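Local coordinates for protein polymeric immunoglobulin receptor (Mus musculus, PDB 4NOF) that probably carries polymeric immunoglobulins across epithelia and, as secretory component, stays bound to them, here represented by its second V-type immunoglobulin domain, at residues N20-C25 with Y77-H82. Sequence-based numbering, arbitrary orientation.
Sequences NVTIEC and YVNISH. With NAG (2-acetamido-2-deoxy-beta-D-glucopyranose), chain C.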
loop_
_atom_site.group_PDB
_atom_site.type_symbol
_atom_site.label_atom_id
_atom_site.label_comp_id
_atom_site.label_asym_id
_atom_site.label_seq_id
_atom_site.Cartn_x
_atom_site.Cartn_y
_atom_site.Cartn_z
ATOM N N ASN A 20 -9.862 -3.059 -9.413
ATOM C CA ASN A 20 -9.451 -2.563 -8.088
ATOM C C ASN A 20 -8.664 -3.612 -7.353
ATOM O O ASN A 20 -8.766 -4.799 -7.643
ATOM C CB ASN A 20 -10.647 -2.083 -7.258
ATOM C CG ASN A 20 -11.428 -3.219 -6.614
ATOM O OD1 ASN A 20 -11.075 -3.735 -5.540
ATOM N ND2 ASN A 20 -12.511 -3.620 -7.286
ATOM N N VAL A 21 -7.831 -3.173 -6.417
ATOM C CA VAL A 21 -7.077 -4.068 -5.574
ATOM C C VAL A 21 -7.224 -3.622 -4.139
ATOM O O VAL A 21 -7.227 -2.418 -3.860
ATOM C CB VAL A 21 -5.577 -4.139 -5.967
ATOM C CG1 VAL A 21 -4.862 -2.788 -5.844
ATOM C CG2 VAL A 21 -4.865 -5.185 -5.152
ATOM N N THR A 22 -7.340 -4.590 -3.243
ATOM C CA THR A 22 -7.284 -4.329 -1.817
ATOM C C THR A 22 -5.979 -4.866 -1.276
ATOM O O THR A 22 -5.761 -6.075 -1.210
ATOM C CB THR A 22 -8.465 -4.957 -1.053
ATOM O OG1 THR A 22 -9.680 -4.393 -1.556
ATOM C CG2 THR A 22 -8.328 -4.654 0.454
ATOM N N ILE A 23 -5.087 -3.952 -0.890
ATOM C CA ILE A 23 -3.764 -4.286 -0.340
ATOM C C ILE A 23 -3.887 -4.472 1.177
ATOM O O ILE A 23 -4.436 -3.622 1.851
ATOM C CB ILE A 23 -2.751 -3.151 -0.638
ATOM C CG1 ILE A 23 -2.566 -2.975 -2.143
ATOM C CG2 ILE A 23 -1.409 -3.408 0.058
ATOM C CD1 ILE A 23 -1.799 -1.730 -2.530
ATOM N N GLU A 24 -3.378 -5.586 1.682
ATOM C CA GLU A 24 -3.361 -5.914 3.093
ATOM C C GLU A 24 -2.037 -5.508 3.732
ATOM O O GLU A 24 -0.943 -5.930 3.282
ATOM C CB GLU A 24 -3.560 -7.416 3.278
ATOM C CG GLU A 24 -3.722 -7.810 4.738
ATOM C CD GLU A 24 -4.190 -9.253 4.905
ATOM O OE1 GLU A 24 -5.257 -9.596 4.345
ATOM O OE2 GLU A 24 -3.499 -10.022 5.603
ATOM N N CYS A 25 -2.117 -4.730 4.803
ATOM C CA CYS A 25 -0.943 -4.206 5.501
ATOM C C CYS A 25 -0.967 -4.671 6.961
ATOM O O CYS A 25 -1.585 -4.017 7.814
ATOM C CB CYS A 25 -0.958 -2.678 5.463
ATOM S SG CYS A 25 -0.799 -2.009 3.779
ATOM N N TYR A 77 -5.968 -1.802 5.556
ATOM C CA TYR A 77 -6.190 -2.074 4.153
ATOM C C TYR A 77 -6.147 -0.792 3.372
ATOM O O TYR A 77 -6.556 0.254 3.859
ATOM C CB TYR A 77 -7.516 -2.759 3.901
ATOM C CG TYR A 77 -7.702 -4.046 4.655
ATOM C CD1 TYR A 77 -7.223 -5.255 4.136
ATOM C CD2 TYR A 77 -8.284 -4.048 5.914
ATOM C CE1 TYR A 77 -7.390 -6.455 4.844
ATOM C CE2 TYR A 77 -8.440 -5.253 6.631
ATOM C CZ TYR A 77 -8.004 -6.434 6.090
ATOM O OH TYR A 77 -8.165 -7.623 6.814
ATOM N N VAL A 78 -5.615 -0.884 2.154
ATOM C CA VAL A 78 -5.750 0.192 1.180
ATOM C C VAL A 78 -6.358 -0.328 -0.105
ATOM O O VAL A 78 -5.809 -1.228 -0.740
ATOM C CB VAL A 78 -4.397 0.868 0.871
ATOM C CG1 VAL A 78 -4.593 1.970 -0.148
ATOM C CG2 VAL A 78 -3.787 1.425 2.156
ATOM N N ASN A 79 -7.532 0.188 -0.457
ATOM C CA ASN A 79 -8.131 -0.165 -1.718
ATOM C C ASN A 79 -7.719 0.854 -2.723
ATOM O O ASN A 79 -7.830 2.036 -2.466
ATOM C CB ASN A 79 -9.662 -0.241 -1.657
ATOM C CG ASN A 79 -10.252 -0.770 -2.965
ATOM O OD1 ASN A 79 -10.669 0.010 -3.791
ATOM N ND2 ASN A 79 -10.191 -2.074 -3.182
ATOM N N ILE A 80 -7.228 0.403 -3.870
ATOM C CA ILE A 80 -6.980 1.295 -4.984
ATOM C C ILE A 80 -7.833 0.869 -6.151
ATOM O O ILE A 80 -7.741 -0.271 -6.607
ATOM C CB ILE A 80 -5.489 1.330 -5.411
ATOM C CG1 ILE A 80 -4.579 1.701 -4.239
ATOM C CG2 ILE A 80 -5.275 2.321 -6.539
ATOM C CD1 ILE A 80 -3.140 1.420 -4.504
ATOM N N SER A 81 -8.673 1.784 -6.608
ATOM C CA SER A 81 -9.575 1.490 -7.733
ATOM C C SER A 81 -9.102 2.107 -9.058
ATOM O O SER A 81 -8.208 2.934 -9.096
ATOM C CB SER A 81 -10.971 1.979 -7.400
ATOM O OG SER A 81 -10.989 3.372 -7.223
ATOM N N HIS A 82 -9.745 1.699 -10.147
ATOM C CA HIS A 82 -9.451 2.231 -11.474
ATOM C C HIS A 82 -7.965 2.151 -11.787
ATOM O O HIS A 82 -7.334 3.121 -12.190
ATOM C CB HIS A 82 -9.952 3.682 -11.581
ATOM C CG HIS A 82 -11.428 3.812 -11.354
ATOM N ND1 HIS A 82 -11.964 4.514 -10.295
ATOM C CD2 HIS A 82 -12.480 3.270 -12.014
ATOM C CE1 HIS A 82 -13.284 4.423 -10.330
ATOM N NE2 HIS A 82 -13.622 3.671 -11.361
HETATM C C1 NAG C . -13.390 -4.688 -6.855
HETATM C C2 NAG C . -14.820 -4.553 -7.363
HETATM C C3 NAG C . -15.663 -5.723 -6.867
HETATM C C4 NAG C . -15.005 -7.054 -7.215
HETATM C C5 NAG C . -13.561 -7.062 -6.718
HETATM C C6 NAG C . -12.805 -8.317 -7.135
HETATM C C7 NAG C . -15.477 -2.213 -7.732
HETATM C C8 NAG C . -16.120 -0.971 -7.174
HETATM N N2 NAG C . -15.411 -3.292 -6.946
HETATM O O3 NAG C . -16.940 -5.659 -7.461
HETATM O O4 NAG C . -15.742 -8.108 -6.622
HETATM O O5 NAG C . -12.878 -5.949 -7.257
HETATM O O6 NAG C . -11.739 -8.525 -6.235
HETATM O O7 NAG C . -15.045 -2.189 -8.877
#
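N79 reaches across to residues 20-25 with its side-chain amide, and both of its N-H groups are used there. With CG of N79 anti to the backbone N (chi1 -174°), ND2 of N79 donates to OG1 of T22 at 2.9 Å and to OD1 of N20 at 3.0 Å, both acceptors lying close to the plane of the N79 amide, which fixes its rotation. The N20 bond is fairly straight (163°), although ND2 of N79 stands above the carbonyl plane of N20 and the two amide planes are turned 49° apart. ND2 of N20 is itself spoken for: it is bonded covalently to C1 of a NAG, so the amide that accepts from N79 also carries the sugar.

Beneath these side chains runs an antiparallel pairing, V21 with I80 and I23 with V78 as hydrogen-bonded pairs. I80 N donates to V21 O at 2.8 Å. On the face of V21, I23, V78 and I80 the packing is buried and apolar: CD1 of I23 meets CD1 of I80 at 4.0 Å, and L38 of the other sheet covers I23 and V78. C25, farther along the strand, is disulfide-bonded to C93, the cross-sheet link of the immunoglobulin sandwich.

The face of T22, E24, Y77 and N79 is looser and more open to solvent. There CG2 of T22 lies 3.9 Å from CD1 of Y77, while OE1 of the exposed E24 approaches the ring edge at CE1, its carboxylate nearly perpendicular to the ring.

An alanine in place of N79 would probably leave both OD1 of N20 and OG1 of T22 without this donor, and the N20 amide freer to turn. The bonding is consistent with the glycan-bearing asparagine being steadied by the neighbouring strand, just before strand 21-26 begins, while the V21, I23, V78 and I80 side of the sheet faces the core.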